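Local structure of putative ABC transporter subunit, substrate-binding component (Rhodopseudomonas palustris, 4EVQ) at residues Arg140-Ala145 with Pro234-Gly239; Ala154-Trp159 with Cys209-Phe214; Thr158-Ala163 with Asp185-Phe190. The protein probably serves as the substrate-binding component of an ABC transporter for benzoate derivatives, and binds 4-hydroxybenzoate. All blocks are in the same frame, centred on the assembly; numbering follows the deposited sequence.

Interaction 1 (Arg140-Ala145 with Pro234-Gly239); sequences RATGDA and PLWGPG. With SO4 (sulfate ion), chain D.
Thr142 and Ala145, one helical turn apart, carry the face of helix 135-148 that settles on strand 235-238. The Thr142 methyl makes the nearest approach. With chi1 at -53° OG1 sits beside the backbone N, which leaves CG2 anti to it; Thr142 CG2 comes to 3.8 Å from Gly237 O, while Thr142 OG1 passes 3.9 Å from Pro238 CA. A threonine suits this buried spot because its methyl packs on the strand while its hydroxyl is satisfied within the helix, by a hydrogen bond with Ile138 O. Gly237 offers the helix bare backbone, and the two CA atoms nearest each other, Thr142 CA and Pro238 CA, are 6.3 Å apart. Here a helix lies over a beta sheet, as in the alpha/beta lobes of periplasmic binding proteins: the axes of the short segments run 8.1 Å apart at 150°, so the helix heads back against the strand. Farther along, the Trp236 indole extends toward the helix and its CZ3 stands 4.0 Å from Ala145 CB, the small methyl leaving room for the large ring. Met146, Ala149 and Leu151 also touch that indole. No hydrogen bond crosses between the segments, and the fit rests on van der Waals packing. The other side of the helix is quite different. Arg140 is exposed, on a chain extended from CG to NE, and its guanidinium grips a sulfate, probably from the crystallisation liquor, by its edge: NE reaches sulfate O1 at 2.9 Å, with a nearly straight N-H...O angle of 171°, and NH2 reaches O4 at 3.0 Å. Arg121 binds the same ion.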
loop_
_atom_site.group_PDB
_atom_site.type_symbol
_atom_site.label_atom_id
_atom_site.label_comp_id
_atom_site.label_asym_id
_atom_site.label_seq_id
_atom_site.Cartn_x
_atom_site.Cartn_y
_atom_site.Cartn_z
ATOM N N ARG A 140 4.363 -10.244 8.082
ATOM C CA ARG A 140 5.399 -11.249 8.343
ATOM C C ARG A 140 6.793 -10.634 8.369
ATOM O O ARG A 140 7.593 -10.916 9.267
ATOM C CB ARG A 140 5.394 -12.338 7.292
ATOM C CG ARG A 140 4.304 -13.345 7.482
ATOM C CD ARG A 140 4.505 -14.467 6.503
ATOM N NE ARG A 140 3.750 -15.653 6.807
ATOM C CZ ARG A 140 4.175 -16.610 7.631
ATOM N NH1 ARG A 140 5.306 -16.487 8.270
ATOM N NH2 ARG A 140 3.442 -17.666 7.818
ATOM N N ALA A 141 7.083 -9.752 7.418
ATOM C CA ALA A 141 8.394 -9.140 7.354
ATOM C C ALA A 141 8.651 -8.274 8.587
ATOM O O ALA A 141 9.766 -8.230 9.103
ATOM C CB ALA A 141 8.559 -8.339 6.051
ATOM N N THR A 142 7.625 -7.587 9.069
ATOM C CA THR A 142 7.785 -6.739 10.227
ATOM C C THR A 142 8.006 -7.603 11.469
ATOM O O THR A 142 8.887 -7.300 12.286
ATOM C CB THR A 142 6.559 -5.836 10.377
ATOM O OG1 THR A 142 6.306 -5.107 9.130
ATOM C CG2 THR A 142 6.813 -4.784 11.424
ATOM N N GLY A 143 7.219 -8.654 11.639
ATOM C CA GLY A 143 7.429 -9.557 12.762
ATOM C C GLY A 143 8.801 -10.203 12.776
ATOM O O GLY A 143 9.431 -10.358 13.821
ATOM N N ASP A 144 9.280 -10.601 11.603
ATOM C CA ASP A 144 10.604 -11.214 11.537
ATOM C C ASP A 144 11.691 -10.207 11.918
ATOM O O ASP A 144 12.656 -10.555 12.592
ATOM C CB ASP A 144 10.833 -11.751 10.116
ATOM C CG ASP A 144 11.969 -12.764 10.038
ATOM O OD1 ASP A 144 12.108 -13.635 10.916
ATOM O OD2 ASP A 144 12.746 -12.617 9.107
ATOM N N ALA A 145 11.557 -8.946 11.497
ATOM C CA ALA A 145 12.521 -7.928 11.873
ATOM C C ALA A 145 12.525 -7.688 13.383
ATOM O O ALA A 145 13.567 -7.458 14.004
ATOM C CB ALA A 145 12.184 -6.634 11.142
ATOM N N PRO A 234 9.023 0.412 22.861
ATOM C CA PRO A 234 9.228 0.790 21.448
ATOM C C PRO A 234 8.057 0.406 20.571
ATOM O O PRO A 234 7.482 -0.659 20.666
ATOM C CB PRO A 234 10.437 -0.007 21.035
ATOM C CG PRO A 234 10.513 -1.141 21.958
ATOM C CD PRO A 234 9.953 -0.655 23.280
ATOM N N LEU A 235 7.733 1.367 19.709
ATOM C CA LEU A 235 6.665 1.252 18.703
ATOM C C LEU A 235 7.241 0.834 17.369
ATOM O O LEU A 235 8.195 1.419 16.854
ATOM C CB LEU A 235 5.940 2.576 18.629
ATOM C CG LEU A 235 4.784 2.657 17.591
ATOM C CD1 LEU A 235 3.718 1.622 17.939
ATOM C CD2 LEU A 235 4.181 4.027 17.596
ATOM N N TRP A 236 6.575 -0.156 16.813
ATOM C CA TRP A 236 6.855 -0.713 15.500
ATOM C C TRP A 236 5.575 -0.833 14.682
ATOM O O TRP A 236 4.495 -0.897 15.217
ATOM C CB TRP A 236 7.371 -2.133 15.673
ATOM C CG TRP A 236 8.793 -2.309 16.117
ATOM C CD1 TRP A 236 9.302 -2.100 17.369
ATOM C CD2 TRP A 236 9.869 -2.745 15.305
ATOM N NE1 TRP A 236 10.656 -2.387 17.375
ATOM C CE2 TRP A 236 11.028 -2.784 16.124
ATOM C CE3 TRP A 236 9.975 -3.102 13.966
ATOM C CZ2 TRP A 236 12.257 -3.184 15.640
ATOM C CZ3 TRP A 236 11.219 -3.488 13.489
ATOM C CH2 TRP A 236 12.331 -3.559 14.338
ATOM N N GLY A 237 5.730 -0.898 13.363
ATOM C CA GLY A 237 4.605 -1.258 12.511
ATOM C C GLY A 237 5.059 -1.407 11.090
ATOM O O GLY A 237 6.183 -1.113 10.747
ATOM N N PRO A 238 4.152 -1.872 10.238
ATOM C CA PRO A 238 4.386 -1.673 8.807
ATOM C C PRO A 238 4.514 -0.189 8.522
ATOM O O PRO A 238 3.975 0.629 9.231
ATOM C CB PRO A 238 3.129 -2.271 8.173
ATOM C CG PRO A 238 2.033 -1.972 9.210
ATOM C CD PRO A 238 2.744 -2.160 10.549
ATOM N N GLY A 239 5.216 0.189 7.471
ATOM C CA GLY A 239 5.542 1.574 7.250
ATOM C C GLY A 239 4.425 2.535 6.950
ATOM O O GLY A 239 4.655 3.739 6.977
HETATM S S SO4 D . 0.727 -17.007 5.068
HETATM O O1 SO4 D . 1.132 -15.706 5.618
HETATM O O2 SO4 D . -0.697 -16.954 4.795
HETATM O O3 SO4 D . 1.389 -17.166 3.779
HETATM O O4 SO4 D . 1.122 -18.138 5.912
#

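Interaction 2 (Ala154-Trp159 with Cys209-Phe214). With PHB (p-hydroxybenzoic acid), chain H.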
loop_
_atom_site.group_PDB
_atom_site.type_symbol
_atom_site.label_atom_id
_atom_site.label_comp_id
_atom_site.label_asym_id
_atom_site.label_seq_id
_atom_site.Cartn_x
_atom_site.Cartn_y
_atom_site.Cartn_z
ATOM N N ALA A 154 4.923 -8.997 22.564
ATOM C CA ALA A 154 4.278 -7.930 21.839
ATOM C C ALA A 154 2.821 -7.763 22.201
ATOM O O ALA A 154 2.134 -8.727 22.568
ATOM C CB ALA A 154 4.340 -8.226 20.326
ATOM N N VAL A 155 2.350 -6.533 22.091
ATOM C CA VAL A 155 0.918 -6.266 21.975
ATOM C C VAL A 155 0.682 -5.657 20.592
ATOM O O VAL A 155 1.490 -4.850 20.130
ATOM C CB VAL A 155 0.439 -5.262 23.046
ATOM C CG1 VAL A 155 -1.004 -4.779 22.789
ATOM C CG2 VAL A 155 0.553 -5.861 24.420
ATOM N N THR A 156 -0.405 -6.059 19.921
ATOM C CA THR A 156 -0.765 -5.465 18.639
ATOM C C THR A 156 -1.960 -4.525 18.804
ATOM O O THR A 156 -2.802 -4.731 19.712
ATOM C CB THR A 156 -1.098 -6.491 17.559
ATOM O OG1 THR A 156 -2.329 -7.108 17.868
ATOM C CG2 THR A 156 -0.013 -7.525 17.421
ATOM N N VAL A 157 -2.004 -3.474 18.001
ATOM C CA VAL A 157 -3.148 -2.586 18.016
ATOM C C VAL A 157 -3.411 -2.113 16.575
ATOM O O VAL A 157 -2.488 -1.663 15.875
ATOM C CB VAL A 157 -2.942 -1.432 19.014
ATOM C CG1 VAL A 157 -1.740 -0.631 18.704
ATOM C CG2 VAL A 157 -4.179 -0.578 19.107
ATOM N N THR A 158 -4.662 -2.169 16.174
ATOM C CA THR A 158 -5.013 -1.792 14.804
ATOM C C THR A 158 -6.505 -1.571 14.721
ATOM O O THR A 158 -7.224 -1.722 15.703
ATOM C CB THR A 158 -4.529 -2.827 13.757
ATOM O OG1 THR A 158 -4.675 -2.274 12.445
ATOM C CG2 THR A 158 -5.316 -4.100 13.834
ATOM N N TRP A 159 -6.958 -1.205 13.531
ATOM C CA TRP A 159 -8.368 -1.071 13.235
ATOM C C TRP A 159 -8.998 -2.428 12.904
ATOM O O TRP A 159 -8.352 -3.305 12.303
ATOM C CB TRP A 159 -8.575 -0.115 12.048
ATOM C CG TRP A 159 -8.526 1.338 12.397
ATOM C CD1 TRP A 159 -9.146 1.940 13.455
ATOM C CD2 TRP A 159 -7.864 2.376 11.679
ATOM N NE1 TRP A 159 -8.945 3.278 13.410
ATOM C CE2 TRP A 159 -8.168 3.591 12.327
ATOM C CE3 TRP A 159 -7.098 2.410 10.518
ATOM C CZ2 TRP A 159 -7.695 4.826 11.872
ATOM C CZ3 TRP A 159 -6.661 3.604 10.060
ATOM C CH2 TRP A 159 -6.930 4.802 10.744
ATOM N N CYS A 209 7.332 -4.480 23.288
ATOM C CA CYS A 209 7.112 -3.729 22.044
ATOM C C CYS A 209 5.621 -3.708 21.741
ATOM O O CYS A 209 4.840 -4.530 22.195
ATOM C CB CYS A 209 7.861 -4.393 20.862
ATOM S SG CYS A 209 7.432 -6.132 20.566
ATOM N N VAL A 210 5.276 -2.768 20.862
ATOM C CA VAL A 210 3.936 -2.633 20.302
ATOM C C VAL A 210 4.062 -2.656 18.783
ATOM O O VAL A 210 4.940 -1.997 18.216
ATOM C CB VAL A 210 3.267 -1.342 20.769
ATOM C CG1 VAL A 210 1.949 -1.123 20.032
ATOM C CG2 VAL A 210 3.024 -1.382 22.277
ATOM N N TYR A 211 3.191 -3.443 18.168
ATOM C CA TYR A 211 3.031 -3.480 16.712
ATOM C C TYR A 211 1.698 -2.827 16.374
ATOM O O TYR A 211 0.665 -3.296 16.826
ATOM C CB TYR A 211 3.023 -4.923 16.227
ATOM C CG TYR A 211 2.715 -5.158 14.757
ATOM C CD1 TYR A 211 3.713 -5.090 13.815
ATOM C CD2 TYR A 211 1.450 -5.510 14.330
ATOM C CE1 TYR A 211 3.441 -5.349 12.489
ATOM C CE2 TYR A 211 1.163 -5.763 12.995
ATOM C CZ TYR A 211 2.164 -5.706 12.103
ATOM O OH TYR A 211 1.921 -6.009 10.760
ATOM N N ALA A 212 1.729 -1.764 15.564
ATOM C CA ALA A 212 0.517 -1.028 15.220
ATOM C C ALA A 212 0.394 -0.849 13.720
ATOM O O ALA A 212 1.354 -0.517 13.036
ATOM C CB ALA A 212 0.512 0.343 15.898
ATOM N N PHE A 213 -0.832 -1.025 13.262
ATOM C CA PHE A 213 -1.188 -0.615 11.906
ATOM C C PHE A 213 -2.286 0.431 11.977
ATOM O O PHE A 213 -3.430 0.136 12.402
ATOM C CB PHE A 213 -1.611 -1.743 10.947
ATOM C CG PHE A 213 -2.307 -1.203 9.684
ATOM C CD1 PHE A 213 -1.611 -0.429 8.797
ATOM C CD2 PHE A 213 -3.663 -1.391 9.466
ATOM C CE1 PHE A 213 -2.234 0.154 7.700
ATOM C CE2 PHE A 213 -4.301 -0.780 8.362
ATOM C CZ PHE A 213 -3.566 -0.014 7.496
ATOM N N PHE A 214 -1.918 1.636 11.570
ATOM C CA PHE A 214 -2.860 2.740 11.276
ATOM C C PHE A 214 -2.221 3.449 10.087
ATOM O O PHE A 214 -1.048 3.226 9.749
ATOM C CB PHE A 214 -3.000 3.710 12.457
ATOM C CG PHE A 214 -3.619 3.083 13.648
ATOM C CD1 PHE A 214 -4.958 2.823 13.698
ATOM C CD2 PHE A 214 -2.838 2.681 14.722
ATOM C CE1 PHE A 214 -5.531 2.156 14.735
ATOM C CE2 PHE A 214 -3.386 2.016 15.757
ATOM C CZ PHE A 214 -4.726 1.741 15.800
HETATM C "C1'" PHB H . -5.755 -1.470 3.226
HETATM O "O1'" PHB H . -6.933 -1.357 3.636
HETATM O "O2'" PHB H . -5.367 -2.464 2.493
HETATM C C1 PHB H . -4.716 -0.467 3.539
HETATM C C2 PHB H . -5.100 0.838 3.850
HETATM C C3 PHB H . -4.133 1.779 4.163
HETATM C C4 PHB H . -2.825 1.421 4.182
HETATM C C5 PHB H . -2.419 0.140 3.855
HETATM C C6 PHB H . -3.377 -0.779 3.549
HETATM O O4 PHB H . -1.871 2.321 4.488
#
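In Trp159 (chi1 -81°) and Phe214 (chi1 -65°) CG lies anti to the carbonyl carbon, and from there the two rings meet edge-to-face at the C-terminal ends of these strands. Phe214 CD1 sits over the centre of the indole, 3.6 Å from Trp159 CD2, with the ring planes at 88°. Trp159 NE1 is held by Asp192 O, which would limit turning of the indole. An alanine in place of Trp159 would probably leave the edge of Phe214 without the face it packs on and Asp192 O without this donor. Thr158 OG1, anti to its backbone N, bonds to Phe213 O at 2.7 Å, a side-chain link where the backbones begin to part; Trp159 N, 3.9 Å from that same oxygen, is buried without a partner. Behind it the backbones pair in parallel from Val155 N to Phe213 N, with Tyr211 N to Val155 O at 3.0 Å and Val157 N to Tyr211 O at 2.9 Å. Beta-branched Val157 suits the strand: its CG1 fits against Ala212 CB at 3.7 Å, the small alanine making room for it. On the face of Thr156 and Phe213, the latter's CZ lies 3.7 Å from C4 of p-hydroxybenzoic acid. Parallel strands whose C-terminal ends deliver residues to a ligand are typical of the alpha/beta lobes of periplasmic binding proteins.

Interaction 3 (Thr158-Ala163 with Asp185-Phe190); sequences TWKYAA and DITIAF. With PHB (p-hydroxybenzoic acid), chain H.
Strand 153-159, helix 162-177 and strand 181-188 form a beta-alpha-beta unit, and Trp159 meets Phe190 where its two parallel strands end near the ligand pocket. Three backbone bonds join the two segments, the shortest from Lys160 N to Ile188 O at 2.8 Å. Beyond them Phe190, with CG anti to its backbone N (chi1 178°), turns its edge to the six-membered ring of Trp159, the planes at 89°; Phe190 CD1 lies 3.5 Å above the indole plane, toward the rim. Phe190 CA also makes a CH-pi contact over the five-membered ring. Phe190 CD1 is also 3.8 Å from Tyr161 CE1, completing an aromatic cluster of Trp159, Tyr161 and Phe190; the tyrosine suits its place by packing its ring here while its hydroxyl faces the ligand. Tyr161 is the N-cap residue of helix 162-177; its ring stacks on His91, and its hydroxyl also bonds with Tyr29 OH. On the outer side Lys160, centre of an inverse gamma turn, lays CD 3.9 Å from Thr187 OG1 while its amine leads away; a water joins Lys160 O to Phe190 N. At the pocket, Tyr161 OH donates to the carboxylate oxygen O1' of p-hydroxybenzoic acid at 2.6 Å, close to the plane of the tyrosine ring.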
loop_
_atom_site.group_PDB
_atom_site.type_symbol
_atom_site.label_atom_id
_atom_site.label_comp_id
_atom_site.label_asym_id
_atom_site.label_seq_id
_atom_site.Cartn_x
_atom_site.Cartn_y
_atom_site.Cartn_z
ATOM N N THR A 158 -4.662 -2.169 16.174
ATOM C CA THR A 158 -5.013 -1.792 14.804
ATOM C C THR A 158 -6.505 -1.571 14.721
ATOM O O THR A 158 -7.224 -1.722 15.703
ATOM C CB THR A 158 -4.529 -2.827 13.757
ATOM O OG1 THR A 158 -4.675 -2.274 12.445
ATOM C CG2 THR A 158 -5.316 -4.100 13.834
ATOM N N TRP A 159 -6.958 -1.205 13.531
ATOM C CA TRP A 159 -8.368 -1.071 13.235
ATOM C C TRP A 159 -8.998 -2.428 12.904
ATOM O O TRP A 159 -8.352 -3.305 12.303
ATOM C CB TRP A 159 -8.575 -0.115 12.048
ATOM C CG TRP A 159 -8.526 1.338 12.397
ATOM C CD1 TRP A 159 -9.146 1.940 13.455
ATOM C CD2 TRP A 159 -7.864 2.376 11.679
ATOM N NE1 TRP A 159 -8.945 3.278 13.410
ATOM C CE2 TRP A 159 -8.168 3.591 12.327
ATOM C CE3 TRP A 159 -7.098 2.410 10.518
ATOM C CZ2 TRP A 159 -7.695 4.826 11.872
ATOM C CZ3 TRP A 159 -6.661 3.604 10.060
ATOM C CH2 TRP A 159 -6.930 4.802 10.744
ATOM N N LYS A 160 -10.267 -2.566 13.283
ATOM C CA LYS A 160 -11.023 -3.785 13.104
ATOM C C LYS A 160 -11.620 -3.848 11.676
ATOM O O LYS A 160 -12.799 -3.618 11.439
ATOM C CB LYS A 160 -12.095 -3.919 14.166
ATOM C CG LYS A 160 -12.733 -5.323 14.196
ATOM C CD LYS A 160 -13.630 -5.604 15.371
ATOM C CE LYS A 160 -14.270 -6.976 15.181
ATOM N NZ LYS A 160 -15.238 -7.031 14.049
ATOM N N TYR A 161 -10.761 -4.150 10.718
ATOM C CA TYR A 161 -11.205 -4.457 9.377
ATOM C C TYR A 161 -10.121 -5.327 8.744
ATOM O O TYR A 161 -9.060 -5.518 9.327
ATOM C CB TYR A 161 -11.571 -3.213 8.548
ATOM C CG TYR A 161 -10.417 -2.494 7.863
ATOM C CD1 TYR A 161 -9.606 -1.663 8.579
ATOM C CD2 TYR A 161 -10.185 -2.598 6.487
ATOM C CE1 TYR A 161 -8.584 -0.952 7.967
ATOM C CE2 TYR A 161 -9.180 -1.909 5.886
ATOM C CZ TYR A 161 -8.374 -1.080 6.614
ATOM O OH TYR A 161 -7.376 -0.369 6.018
ATOM N N ALA A 162 -10.357 -5.762 7.508
ATOM C CA ALA A 162 -9.514 -6.784 6.874
ATOM C C ALA A 162 -8.041 -6.469 6.887
ATOM O O ALA A 162 -7.235 -7.346 7.111
ATOM C CB ALA A 162 -9.993 -7.081 5.445
ATOM N N ALA A 163 -7.665 -5.242 6.573
ATOM C CA ALA A 163 -6.265 -4.964 6.443
ATOM C C ALA A 163 -5.563 -5.066 7.769
ATOM O O ALA A 163 -4.442 -5.601 7.853
ATOM C CB ALA A 163 -5.994 -3.620 5.789
ATOM N N ASP A 185 -4.081 -8.821 21.324
ATOM C CA ASP A 185 -4.401 -8.083 20.106
ATOM C C ASP A 185 -5.556 -7.140 20.436
ATOM O O ASP A 185 -6.652 -7.602 20.749
ATOM C CB ASP A 185 -4.799 -9.029 18.981
ATOM C CG ASP A 185 -3.722 -10.025 18.664
ATOM O OD1 ASP A 185 -2.625 -9.650 18.272
ATOM O OD2 ASP A 185 -3.991 -11.228 18.860
ATOM N N ILE A 186 -5.299 -5.854 20.374
ATOM C CA ILE A 186 -6.311 -4.850 20.655
ATOM C C ILE A 186 -6.800 -4.298 19.301
ATOM O O ILE A 186 -5.996 -4.000 18.399
ATOM C CB ILE A 186 -5.725 -3.691 21.509
ATOM C CG1 ILE A 186 -5.131 -4.217 22.822
ATOM C CG2 ILE A 186 -6.751 -2.609 21.755
ATOM C CD1 ILE A 186 -4.351 -3.207 23.621
ATOM N N THR A 187 -8.112 -4.132 19.183
ATOM C CA THR A 187 -8.663 -3.494 18.028
ATOM C C THR A 187 -9.513 -2.285 18.396
ATOM O O THR A 187 -10.052 -2.160 19.516
ATOM C CB THR A 187 -9.455 -4.402 17.088
ATOM O OG1 THR A 187 -10.619 -4.896 17.730
ATOM C CG2 THR A 187 -8.586 -5.550 16.585
ATOM N N ILE A 188 -9.600 -1.411 17.428
ATOM C CA ILE A 188 -10.290 -0.155 17.496
ATOM C C ILE A 188 -11.269 -0.177 16.314
ATOM O O ILE A 188 -10.883 -0.577 15.192
ATOM C CB ILE A 188 -9.194 1.014 17.251
ATOM C CG1 ILE A 188 -8.085 0.953 18.298
ATOM C CG2 ILE A 188 -9.810 2.338 17.254
ATOM C CD1 ILE A 188 -8.531 1.295 19.719
ATOM N N ALA A 189 -12.519 0.276 16.465
ATOM C CA ALA A 189 -13.428 0.322 15.321
ATOM C C ALA A 189 -12.896 1.274 14.243
ATOM O O ALA A 189 -12.394 2.329 14.575
ATOM C CB ALA A 189 -14.778 0.863 15.802
ATOM N N PHE A 190 -13.021 0.927 12.963
ATOM C CA PHE A 190 -12.506 1.770 11.877
ATOM C C PHE A 190 -13.534 2.860 11.540
ATOM O O PHE A 190 -14.707 2.559 11.368
ATOM C CB PHE A 190 -12.296 0.916 10.619
ATOM C CG PHE A 190 -11.828 1.697 9.441
ATOM C CD1 PHE A 190 -10.523 2.048 9.300
ATOM C CD2 PHE A 190 -12.707 2.076 8.448
ATOM C CE1 PHE A 190 -10.083 2.765 8.254
ATOM C CE2 PHE A 190 -12.261 2.779 7.349
ATOM C CZ PHE A 190 -10.938 3.125 7.251
HETATM C "C1'" PHB H . -5.755 -1.470 3.226
HETATM O "O1'" PHB H . -6.933 -1.357 3.636
HETATM O "O2'" PHB H . -5.367 -2.464 2.493
HETATM C C1 PHB H . -4.716 -0.467 3.539
HETATM C C2 PHB H . -5.100 0.838 3.850
HETATM C C3 PHB H . -4.133 1.779 4.163
HETATM C C4 PHB H . -2.825 1.421 4.182
HETATM C C5 PHB H . -2.419 0.140 3.855
HETATM C C6 PHB H . -3.377 -0.779 3.549
HETATM O O4 PHB H . -1.871 2.321 4.488
HETATM O O HOH W 1 -14.409 -1.521 12.246
#

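In the fold
All three contacts involve one sheet, in which strands 181-188, 153-159, 209-213 and 235-238 lie side by side. Interaction 2 is wholly buried and pairs two inner strands of the sheet; interaction 3 adds the edge strand 181-188 and is partly exposed, with a bridging water and an exposed lysine on its outer side. The two share Thr158 and Trp159, and both touch the ligand. Interaction 1, also buried where its segments meet, is instead a helix on a sheet face, held by packing without cross-segment hydrogen bonds. It joins interaction 2 through bonds of Trp236 to Val210 and Ala212, whereas interactions 1 and 3 do not touch, their centres about 17 Å apart.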